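Local coordinates for protein proteasome accessory factor B/C (PafBC) (Paenarthrobacter aurescens, PDB 6SJ9) that probably acts as a transcriptional regulator of the bacterial DNA damage response, combining winged helix-turn-helix, WYL and ferredoxin-like WCX domains in one chain, at residues Leu315-Ala319 with Ile655-Leu659; Phe321-Pro327 with Gly637-Leu642. All coordinates share one frame. Numbering follows the deposited sequence.

How the interactions relate
Both contacts join the first WCX domain to the second, and their centres lie 12 Å apart on the same side of the chain's centre. Helix 305-323 serves both: its residues 315-319 pack on helix 645-659 in interaction 1, and its C-terminal end with the following loop meets strand 639-643 in interaction 2. That strand, outermost within this chain in its four-stranded antiparallel sheet, runs directly into helix 645-659. The order along the chain is 315-319, 321-327, 637-642, 655-659, so interaction 1 brackets interaction 2 and the partners meet in reverse order. The contacts touch where Ala318 CB lies 3.8 Å from Gly637 N, forming one joined patch between the two WCX domains.

Interaction 1 (Leu315-Ala319 with Ile655-Leu659); sequences LQAAA and IDAAL
Two helical segments, 315-319 of helix 305-323 and 655-659 of helix 645-659, pack at a closest axis distance of 9.7 Å, their N-to-C directions 141° apart (signed crossing angle -141°). Phi/psi stay helical throughout, and each segment closes one i to i+4 bond: Ala319 N to Leu315 O (2.9 Å) and Leu659 N to Ile655 O (2.8 Å). The nearest CA pair is Leu315 and Ile655, 6.2 Å apart. Leu315, Ile655 and Leu659 all adopt mt rotamers (chi1 -60°, -65° and -82°), with CA-to-CB bonds directed toward the partner. Leu315 CD1 thereby reaches Ala658 CB at 3.8 Å, while Leu315 CB meets Leu659 CD2 at 3.6 Å. Ile655 sends CD1 to Ala318 CB (3.8 Å) and CG2 to Leu315 O (3.4 Å); Ala319 CB receives Leu659 CD1, also at 3.8 Å. Gln316 starts away from the partner, but t, p torsions fold its end back, placing OE1 3.8 Å from Leu659 CD1 while NE2 hydrogen-bonds to Asp320 OD1. No hydrogen bond crosses the contact, which buries 322 Å², both sides summed; three alanines face branched side chains. This is apolar, roughly antiparallel helix-helix packing between two ferredoxin-like WCX domains.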
ATOM      1  N   LEU A 315     -19.919  13.854  -2.845  1.00 58.27           N
ATOM      2  CA  LEU A 315     -19.548  15.189  -3.282  1.00 58.57           C
ATOM      3  C   LEU A 315     -20.335  16.234  -2.506  1.00 63.48           C
ATOM      4  O   LEU A 315     -19.790  17.277  -2.105  1.00 66.07           O
ATOM      5  CB  LEU A 315     -19.800  15.337  -4.790  1.00 57.47           C
ATOM      6  CG  LEU A 315     -19.044  14.387  -5.717  1.00 57.47           C
ATOM      7  CD1 LEU A 315     -19.507  14.495  -7.173  1.00 59.94           C
ATOM      8  CD2 LEU A 315     -17.565  14.662  -5.631  1.00 56.19           C
ATOM      9  N   GLN A 316     -21.629  15.971  -2.297  1.00 65.02           N
ATOM     10  CA  GLN A 316     -22.482  16.932  -1.603  1.00 67.16           C
ATOM     11  C   GLN A 316     -22.145  16.996  -0.132  1.00 64.94           C
ATOM     12  O   GLN A 316     -22.086  18.084   0.453  1.00 66.65           O
ATOM     13  CB  GLN A 316     -23.955  16.593  -1.800  1.00 68.37           C
ATOM     14  CG  GLN A 316     -24.859  17.680  -1.263  1.00 72.78           C
ATOM     15  CD  GLN A 316     -24.626  19.002  -1.956  1.00 73.22           C
ATOM     16  OE1 GLN A 316     -24.818  19.131  -3.162  1.00 73.25           O
ATOM     17  NE2 GLN A 316     -24.198  19.999  -1.185  1.00 75.25           N
ATOM     18  N   ALA A 317     -21.883  15.851   0.474  1.00 61.26           N
ATOM     19  CA  ALA A 317     -21.509  15.896   1.871  1.00 59.19           C
ATOM     20  C   ALA A 317     -20.182  16.638   2.042  1.00 62.15           C
ATOM     21  O   ALA A 317     -19.992  17.350   3.036  1.00 65.49           O
ATOM     22  CB  ALA A 317     -21.511  14.476   2.437  1.00 52.83           C
ATOM     23  N   ALA A 318     -19.289  16.547   1.050  1.00 61.91           N
ATOM     24  CA  ALA A 318     -18.036  17.299   1.101  1.00 62.40           C
ATOM     25  C   ALA A 318     -18.261  18.796   0.932  1.00 63.65           C
ATOM     26  O   ALA A 318     -17.577  19.599   1.574  1.00 65.48           O
ATOM     27  CB  ALA A 318     -17.054  16.788   0.055  1.00 62.91           C
ATOM     28  N   ALA A 319     -19.160  19.202   0.023  1.00 67.62           N
ATOM     29  CA  ALA A 319     -19.521  20.621  -0.097  1.00 65.51           C
ATOM     30  C   ALA A 319     -20.106  21.155   1.214  1.00 65.88           C
ATOM     31  O   ALA A 319     -19.725  22.234   1.692  1.00 66.92           O
ATOM     32  CB  ALA A 319     -20.513  20.812  -1.247  1.00 69.25           C
ATOM     33  N   ILE A 655     -14.689  20.229  -6.037  1.00 60.85           N
ATOM     34  CA  ILE A 655     -15.969  19.636  -5.634  1.00 63.09           C
ATOM     35  C   ILE A 655     -17.126  20.295  -6.388  1.00 71.54           C
ATOM     36  O   ILE A 655     -18.027  19.616  -6.905  1.00 76.55           O
ATOM     37  CB  ILE A 655     -16.166  19.759  -4.109  1.00 60.02           C
ATOM     38  CG1 ILE A 655     -15.115  18.944  -3.340  1.00 60.07           C
ATOM     39  CG2 ILE A 655     -17.573  19.322  -3.722  1.00 61.28           C
ATOM     40  CD1 ILE A 655     -15.001  19.295  -1.870  1.00 60.68           C
ATOM     41  N   ASP A 656     -17.143  21.635  -6.436  1.00 71.70           N
ATOM     42  CA  ASP A 656     -18.237  22.315  -7.130  1.00 76.15           C
ATOM     43  C   ASP A 656     -18.263  21.940  -8.600  1.00 73.58           C
ATOM     44  O   ASP A 656     -19.324  21.623  -9.147  1.00 75.39           O
ATOM     45  CB  ASP A 656     -18.147  23.836  -6.964  1.00 81.58           C
ATOM     46  CG  ASP A 656     -18.513  24.292  -5.564  1.00 84.80           C
ATOM     47  OD1 ASP A 656     -18.993  23.435  -4.782  1.00 85.79           O
ATOM     48  OD2 ASP A 656     -18.320  25.496  -5.255  1.00 84.76           O
ATOM     49  N   ALA A 657     -17.099  21.944  -9.251  1.00 69.88           N
ATOM     50  CA  ALA A 657     -17.062  21.522 -10.649  1.00 70.21           C
ATOM     51  C   ALA A 657     -17.593  20.087 -10.805  1.00 71.21           C
ATOM     52  O   ALA A 657     -18.340  19.787 -11.743  1.00 74.03           O
ATOM     53  CB  ALA A 657     -15.625  21.650 -11.171  1.00 67.02           C
ATOM     54  N   ALA A 658     -17.251  19.199  -9.867  1.00 68.21           N
ATOM     55  CA  ALA A 658     -17.792  17.844  -9.887  1.00 66.21           C
ATOM     56  C   ALA A 658     -19.308  17.840  -9.724  1.00 69.72           C
ATOM     57  O   ALA A 658     -20.011  17.085 -10.404  1.00 72.52           O
ATOM     58  CB  ALA A 658     -17.128  17.011  -8.785  1.00 60.31           C
ATOM     59  N   LEU A 659     -19.834  18.673  -8.825  1.00 71.29           N
ATOM     60  CA  LEU A 659     -21.264  18.643  -8.542  1.00 74.46           C
ATOM     61  C   LEU A 659     -22.082  19.211  -9.696  1.00 78.37           C
ATOM     62  O   LEU A 659     -23.162  18.695 -10.016  1.00 78.73           O
ATOM     63  CB  LEU A 659     -21.563  19.417  -7.266  1.00 76.86           C
ATOM     64  CG  LEU A 659     -21.342  18.674  -5.959  1.00 75.24           C
ATOM     65  CD1 LEU A 659     -21.381  19.662  -4.803  1.00 77.23           C
ATOM     66  CD2 LEU A 659     -22.427  17.635  -5.791  1.00 76.46           C
TER

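Interaction 2 (Phe321-Pro327 with Gly637-Leu642); sequences FDDAPLP and GSVRIL
Residues 321-323 finish helix 305-323, Ala324 leaves helical geometry, and the chain runs extended to Pro327; the partner segment is 637-642, a strand from Val639. Nearest CA pairs are Phe321-Gly637 (5.7 Å), Asp322-Arg640 (5.8 Å) and Leu326-Leu642 (7.2 Å). At Gly637 (phi/psi 103/-13) a CB would jam against the preceding carbonyl. Arg640, with chi1 to chi3 p, t, m, crosses to the loop after the helix. Its NH1 donates to Pro325 O (2.9 Å) and has a long, weak ion pair with Glu591; NH2 makes a weak hydrogen bond to Ala324 O (2.8 Å, 126°). Arg640 NE donates to a water (2.7 Å), which donates to Asp322 OD2 (2.8 Å) and Ile641 O (2.9 Å); Phe321 O, 3.2 Å from NE at a poor angle, instead accepts Ala324 N (3.1 Å). Asp322 also salt-bridges Arg652 and Arg648. Phe321 offers a ring face to Arg640 CD, a CH-pi contact 3.5 Å from the centroid and 11° off the normal; Phe321 CD2 lies 3.0 Å from Gly637 O. Farther along the strand, Leu642 CD2 meets Leu326 CD2 (3.9 Å) and Leu642 CD1 meets Pro327 CG (4.0 Å). A buried guanidinium thus needs the loop's carbonyl path; Phe321, Leu326 and Pro327 add apolar contact.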
ATOM      1  N   PHE A 321     -19.795  20.086   4.328  1.00 66.26           N
ATOM      2  CA  PHE A 321     -18.839  20.223   5.421  1.00 64.41           C
ATOM      3  C   PHE A 321     -18.002  21.487   5.265  1.00 64.17           C
ATOM      4  O   PHE A 321     -17.739  22.194   6.245  1.00 66.86           O
ATOM      5  CB  PHE A 321     -17.974  18.974   5.521  1.00 63.76           C
ATOM      6  CG  PHE A 321     -17.322  18.812   6.858  1.00 64.75           C
ATOM      7  CD1 PHE A 321     -17.753  19.566   7.949  1.00 64.47           C
ATOM      8  CD2 PHE A 321     -16.310  17.872   7.045  1.00 62.75           C
ATOM      9  CE1 PHE A 321     -17.159  19.412   9.191  1.00 62.82           C
ATOM     10  CE2 PHE A 321     -15.727  17.699   8.288  1.00 63.36           C
ATOM     11  CZ  PHE A 321     -16.142  18.471   9.363  1.00 62.69           C
ATOM     12  N   ASP A 322     -17.583  21.796   4.043  1.00 62.84           N
ATOM     13  CA  ASP A 322     -16.874  23.041   3.796  1.00 64.97           C
ATOM     14  C   ASP A 322     -17.763  24.260   4.087  1.00 73.80           C
ATOM     15  O   ASP A 322     -17.253  25.358   4.362  1.00 75.14           O
ATOM     16  CB  ASP A 322     -16.410  23.007   2.340  1.00 65.46           C
ATOM     17  CG  ASP A 322     -15.678  24.220   1.913  1.00 69.18           C
ATOM     18  OD1 ASP A 322     -16.173  24.898   0.992  1.00 72.81           O
ATOM     19  OD2 ASP A 322     -14.589  24.470   2.452  1.00 71.03           O
ATOM     20  N   ASP A 323     -19.091  24.095   3.994  1.00 75.00           N
ATOM     21  CA  ASP A 323     -20.013  25.170   4.345  1.00 81.96           C
ATOM     22  C   ASP A 323     -20.158  25.373   5.842  1.00 86.48           C
ATOM     23  O   ASP A 323     -20.554  26.467   6.268  1.00 89.40           O
ATOM     24  CB  ASP A 323     -21.380  24.943   3.709  1.00 80.64           C
ATOM     25  CG  ASP A 323     -21.411  25.433   2.296  1.00 80.33           C
ATOM     26  OD1 ASP A 323     -20.532  26.270   1.980  1.00 76.97           O
ATOM     27  OD2 ASP A 323     -22.290  24.994   1.516  1.00 82.91           O
ATOM     28  N   ALA A 324     -19.870  24.346   6.637  1.00 86.79           N
ATOM     29  CA  ALA A 324     -20.045  24.441   8.074  1.00 88.24           C
ATOM     30  C   ALA A 324     -19.077  25.497   8.598  1.00 89.87           C
ATOM     31  O   ALA A 324     -18.071  25.801   7.955  1.00 91.36           O
ATOM     32  CB  ALA A 324     -19.795  23.090   8.740  1.00 86.87           C
ATOM     33  N   PRO A 325     -19.369  26.122   9.722  1.00 92.53           N
ATOM     34  CA  PRO A 325     -18.445  27.146  10.213  1.00 93.45           C
ATOM     35  C   PRO A 325     -17.143  26.522  10.704  1.00 88.35           C
ATOM     36  O   PRO A 325     -17.081  25.353  11.092  1.00 83.16           O
ATOM     37  CB  PRO A 325     -19.229  27.812  11.347  1.00 96.08           C
ATOM     38  CG  PRO A 325     -20.180  26.713  11.832  1.00 95.49           C
ATOM     39  CD  PRO A 325     -20.517  25.897  10.620  1.00 93.74           C
ATOM     40  N   LEU A 326     -16.112  27.369  10.766  1.00 89.02           N
ATOM     41  CA  LEU A 326     -14.755  26.929  11.058  1.00 87.23           C
ATOM     42  C   LEU A 326     -14.607  26.750  12.561  1.00 86.26           C
ATOM     43  O   LEU A 326     -14.946  27.665  13.319  1.00 90.85           O
ATOM     44  CB  LEU A 326     -13.728  27.957  10.572  1.00 89.55           C
ATOM     45  CG  LEU A 326     -13.659  28.328   9.089  1.00 91.08           C
ATOM     46  CD1 LEU A 326     -12.705  29.494   8.871  1.00 93.29           C
ATOM     47  CD2 LEU A 326     -13.274  27.156   8.228  1.00 88.82           C
ATOM     48  N   PRO A 327     -14.100  25.612  13.026  1.00 83.16           N
ATOM     49  CA  PRO A 327     -13.763  25.474  14.440  1.00 83.66           C
ATOM     50  C   PRO A 327     -12.540  26.313  14.758  1.00 86.66           C
ATOM     51  O   PRO A 327     -11.838  26.776  13.839  1.00 85.54           O
ATOM     52  CB  PRO A 327     -13.471  23.968  14.577  1.00 79.31           C
ATOM     53  CG  PRO A 327     -12.861  23.638  13.290  1.00 74.43           C
ATOM     54  CD  PRO A 327     -13.634  24.446  12.257  1.00 80.62           C
ATOM     55  N   GLY A 637     -17.202  14.204   2.784  1.00 57.87           N
ATOM     56  CA  GLY A 637     -17.748  14.800   3.987  1.00 62.12           C
ATOM     57  C   GLY A 637     -17.020  14.470   5.280  1.00 61.52           C
ATOM     58  O   GLY A 637     -17.254  15.137   6.282  1.00 63.73           O
ATOM     59  N   SER A 638     -16.136  13.492   5.301  1.00 59.78           N
ATOM     60  CA  SER A 638     -15.444  13.247   6.558  1.00 56.94           C
ATOM     61  C   SER A 638     -14.207  14.126   6.709  1.00 53.90           C
ATOM     62  O   SER A 638     -13.607  14.168   7.796  1.00 54.19           O
ATOM     63  CB  SER A 638     -15.074  11.776   6.660  1.00 55.13           C
ATOM     64  OG  SER A 638     -14.048  11.543   5.740  1.00 57.65           O
ATOM     65  N   VAL A 639     -13.870  14.897   5.676  1.00 51.18           N
ATOM     66  CA  VAL A 639     -12.697  15.756   5.661  1.00 51.83           C
ATOM     67  C   VAL A 639     -13.059  17.123   5.119  1.00 52.70           C
ATOM     68  O   VAL A 639     -13.853  17.240   4.182  1.00 54.58           O
ATOM     69  CB  VAL A 639     -11.573  15.187   4.781  1.00 56.30           C
ATOM     70  CG1 VAL A 639     -10.327  15.980   5.019  1.00 59.03           C
ATOM     71  CG2 VAL A 639     -11.335  13.739   5.104  1.00 58.46           C
ATOM     72  N   ARG A 640     -12.437  18.152   5.680  1.00 52.55           N
ATOM     73  CA  ARG A 640     -12.445  19.476   5.092  1.00 57.40           C
ATOM     74  C   ARG A 640     -11.079  20.104   5.315  1.00 61.45           C
ATOM     75  O   ARG A 640     -10.348  19.729   6.245  1.00 59.46           O
ATOM     76  CB  ARG A 640     -13.581  20.329   5.700  1.00 57.80           C
ATOM     77  CG  ARG A 640     -13.435  20.563   7.219  1.00 56.28           C
ATOM     78  CD  ARG A 640     -14.601  21.455   7.841  1.00 63.15           C
ATOM     79  NE  ARG A 640     -14.750  22.773   7.240  1.00 67.81           N
ATOM     80  CZ  ARG A 640     -15.405  23.797   7.810  1.00 71.70           C
ATOM     81  NH1 ARG A 640     -15.964  23.675   9.016  1.00 68.23           N
ATOM     82  NH2 ARG A 640     -15.519  24.945   7.158  1.00 71.59           N
ATOM     83  N   ILE A 641     -10.726  21.039   4.444  1.00 63.05           N
ATOM     84  CA  ILE A 641      -9.481  21.789   4.562  1.00 63.48           C
ATOM     85  C   ILE A 641      -9.781  23.113   5.272  1.00 64.33           C
ATOM     86  O   ILE A 641     -10.669  23.859   4.848  1.00 63.13           O
ATOM     87  CB  ILE A 641      -8.825  22.025   3.194  1.00 64.42           C
ATOM     88  CG1 ILE A 641      -8.502  20.701   2.523  1.00 63.18           C
ATOM     89  CG2 ILE A 641      -7.529  22.775   3.365  1.00 67.93           C
ATOM     90  CD1 ILE A 641      -8.206  20.846   1.093  1.00 62.65           C
ATOM     91  N   LEU A 642      -9.095  23.365   6.394  1.00 65.80           N
ATOM     92  CA  LEU A 642      -9.205  24.634   7.117  1.00 70.49           C
ATOM     93  C   LEU A 642      -8.164  25.660   6.667  1.00 73.19           C
ATOM     94  O   LEU A 642      -8.502  26.811   6.401  1.00 74.73           O
ATOM     95  CB  LEU A 642      -9.045  24.372   8.625  1.00 63.87           C
ATOM     96  CG  LEU A 642     -10.036  23.339   9.173  1.00 58.68           C
ATOM     97  CD1 LEU A 642      -9.883  23.147  10.644  1.00 60.17           C
ATOM     98  CD2 LEU A 642     -11.443  23.789   8.875  1.00 56.36           C
TER
HETATM   99  O   HOH W   1     -13.605  23.754   4.987  1.00 53.78           O